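Local coordinates for protein SsfX3 (PDB 3SKV) that probably transfers a salicylyl group onto a tetracycline intermediate during antibiotic biosynthesis, as a GDSL/SGNH-type acyltransferase, at residues R206-L211 with E365-S370. The protein carries 1 engineered substitution. Sequence-based numbering, arbitrary orientation.
Sequences RTWLAL and EIFAES
W208, in the first turn of helix 208-216, packs closely against A368 of helix 361-377, with their CA atoms 4.5 Å apart. The small side chain of A368 is consistent with this close approach. A368 CB lies 3.4 Å from W208 O. It also meets L211 CB, one turn after W208, at 3.8 Å. The main side-chain contact is aromatic. F367 CD1 and CE1 lie over one face of the W208 indole. F367 CE1 sits above the middle of the indole, while CD1 is near CD2 and CG. The pair is oblique, the five-membered ring of W208 and the F367 ring being inclined at 47°. Their centroids are 4.2 Å apart. CG of F367 is turned anti to the backbone N (chi1 -163°), which carries the ring to the indole. L209 CG lies on the opposite face, toward the rim of the indole. At the more exposed end, L211 CD2 touches E365 CG at 3.8 Å. A water donates to E369 OE1 at 2.6 Å and weakly to L211 O, linking the helices there. T207 caps helix 208-216: its OG1 accepts from A210 N at 3.1 Å. H364 ND1 is hydrogen-bonded to W208 N. This contact joins two helices of the GDSL/SGNH domain beside its parallel sheet. There W208 touches W188 and meets the H190 ring edge-to-face, both on strand 187-192, and W208 and F367 touch R251 of strand 247-252.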
loop_
_atom_site.group_PDB
_atom_site.type_symbol
_atom_site.label_atom_id
_atom_site.label_comp_id
_atom_site.label_asym_id
_atom_site.label_seq_id
_atom_site.Cartn_x
_atom_site.Cartn_y
_atom_site.Cartn_z
ATOM N N ARG A 206 -4.178 -1.830 -9.933
ATOM C CA ARG A 206 -3.591 -0.875 -10.857
ATOM C C ARG A 206 -3.090 0.420 -10.230
ATOM O O ARG A 206 -2.944 1.424 -10.934
ATOM C CB ARG A 206 -4.473 -0.702 -12.099
ATOM C CG ARG A 206 -4.415 -1.925 -13.043
ATOM C CD ARG A 206 -5.303 -1.794 -14.259
ATOM N NE ARG A 206 -6.699 -2.013 -13.867
ATOM C CZ ARG A 206 -7.757 -1.764 -14.639
ATOM N NH1 ARG A 206 -7.592 -1.285 -15.870
ATOM N NH2 ARG A 206 -8.985 -1.984 -14.185
ATOM N N THR A 207 -2.755 0.385 -8.910
ATOM C CA THR A 207 -2.113 1.522 -8.240
ATOM C C THR A 207 -0.644 1.450 -8.677
ATOM O O THR A 207 -0.202 0.391 -9.147
ATOM C CB THR A 207 -2.235 1.468 -6.697
ATOM O OG1 THR A 207 -1.562 0.315 -6.205
ATOM C CG2 THR A 207 -3.677 1.470 -6.206
ATOM N N TRP A 208 0.126 2.535 -8.509
ATOM C CA TRP A 208 1.528 2.495 -8.903
ATOM C C TRP A 208 2.247 1.376 -8.141
ATOM O O TRP A 208 3.012 0.631 -8.753
ATOM C CB TRP A 208 2.192 3.861 -8.749
ATOM C CG TRP A 208 2.447 4.300 -7.339
ATOM C CD1 TRP A 208 1.644 5.073 -6.559
ATOM C CD2 TRP A 208 3.597 3.977 -6.543
ATOM N NE1 TRP A 208 2.228 5.264 -5.328
ATOM C CE2 TRP A 208 3.432 4.609 -5.294
ATOM C CE3 TRP A 208 4.756 3.216 -6.772
ATOM C CZ2 TRP A 208 4.395 4.529 -4.286
ATOM C CZ3 TRP A 208 5.686 3.094 -5.763
ATOM C CH2 TRP A 208 5.520 3.766 -4.546
ATOM N N LEU A 209 1.945 1.225 -6.827
ATOM C CA LEU A 209 2.500 0.200 -5.940
ATOM C C LEU A 209 2.209 -1.202 -6.439
ATOM O O LEU A 209 3.124 -2.020 -6.534
ATOM C CB LEU A 209 1.907 0.358 -4.532
ATOM C CG LEU A 209 2.636 1.294 -3.585
ATOM C CD1 LEU A 209 1.879 1.467 -2.336
ATOM C CD2 LEU A 209 4.042 0.768 -3.244
ATOM N N ALA A 210 0.943 -1.474 -6.774
ATOM C CA ALA A 210 0.497 -2.763 -7.285
ATOM C C ALA A 210 1.189 -3.090 -8.612
ATOM O O ALA A 210 1.740 -4.178 -8.749
ATOM C CB ALA A 210 -1.018 -2.755 -7.457
ATOM N N LEU A 211 1.218 -2.122 -9.558
ATOM C CA LEU A 211 1.844 -2.256 -10.873
ATOM C C LEU A 211 3.346 -2.464 -10.746
ATOM O O LEU A 211 3.905 -3.284 -11.476
ATOM C CB LEU A 211 1.585 -0.986 -11.700
ATOM C CG LEU A 211 0.470 -0.928 -12.752
ATOM C CD1 LEU A 211 -0.361 -2.267 -12.917
ATOM C CD2 LEU A 211 -0.334 0.326 -12.608
ATOM N N GLU A 365 0.572 4.327 -13.907
ATOM C CA GLU A 365 1.455 3.462 -14.711
ATOM C C GLU A 365 2.818 4.096 -14.889
ATOM O O GLU A 365 3.813 3.399 -14.753
ATOM C CB GLU A 365 0.852 3.113 -16.066
ATOM C CG GLU A 365 -0.239 2.076 -15.977
ATOM C CD GLU A 365 -0.952 1.844 -17.290
ATOM O OE1 GLU A 365 -0.430 1.056 -18.111
ATOM O OE2 GLU A 365 -2.032 2.443 -17.502
ATOM N N ILE A 366 2.863 5.410 -15.172
ATOM C CA ILE A 366 4.091 6.190 -15.344
ATOM C C ILE A 366 4.906 6.204 -14.042
ATOM O O ILE A 366 6.113 5.939 -14.074
ATOM C CB ILE A 366 3.772 7.621 -15.886
ATOM C CG1 ILE A 366 3.009 7.602 -17.238
ATOM C CG2 ILE A 366 5.014 8.529 -15.925
ATOM C CD1 ILE A 366 3.632 6.867 -18.342
ATOM N N PHE A 367 4.237 6.511 -12.905
ATOM C CA PHE A 367 4.836 6.541 -11.567
ATOM C C PHE A 367 5.539 5.197 -11.264
ATOM O O PHE A 367 6.693 5.188 -10.806
ATOM C CB PHE A 367 3.759 6.846 -10.495
ATOM C CG PHE A 367 4.319 7.300 -9.161
ATOM C CD1 PHE A 367 4.897 6.394 -8.283
ATOM C CD2 PHE A 367 4.300 8.641 -8.798
ATOM C CE1 PHE A 367 5.455 6.824 -7.067
ATOM C CE2 PHE A 367 4.826 9.065 -7.567
ATOM C CZ PHE A 367 5.408 8.160 -6.714
ATOM N N ALA A 368 4.857 4.078 -11.575
ATOM C CA ALA A 368 5.319 2.714 -11.361
ATOM C C ALA A 368 6.591 2.393 -12.142
ATOM O O ALA A 368 7.541 1.866 -11.552
ATOM C CB ALA A 368 4.214 1.716 -11.707
ATOM N N GLU A 369 6.613 2.702 -13.458
ATOM C CA GLU A 369 7.730 2.447 -14.369
ATOM C C GLU A 369 8.892 3.351 -13.956
ATOM O O GLU A 369 10.039 2.897 -13.902
ATOM C CB GLU A 369 7.296 2.733 -15.815
ATOM C CG GLU A 369 7.327 1.582 -16.816
ATOM C CD GLU A 369 6.487 0.335 -16.572
ATOM O OE1 GLU A 369 6.854 -0.421 -15.644
ATOM O OE2 GLU A 369 5.661 -0.014 -17.449
ATOM N N SER A 370 8.577 4.603 -13.588
ATOM C CA SER A 370 9.555 5.583 -13.139
ATOM C C SER A 370 10.258 5.155 -11.839
ATOM O O SER A 370 11.480 5.298 -11.724
ATOM C CB SER A 370 8.900 6.955 -12.997
ATOM O OG SER A 370 9.884 7.962 -12.814
HETATM O O HOH W 1 5.289 -1.056 -13.649
#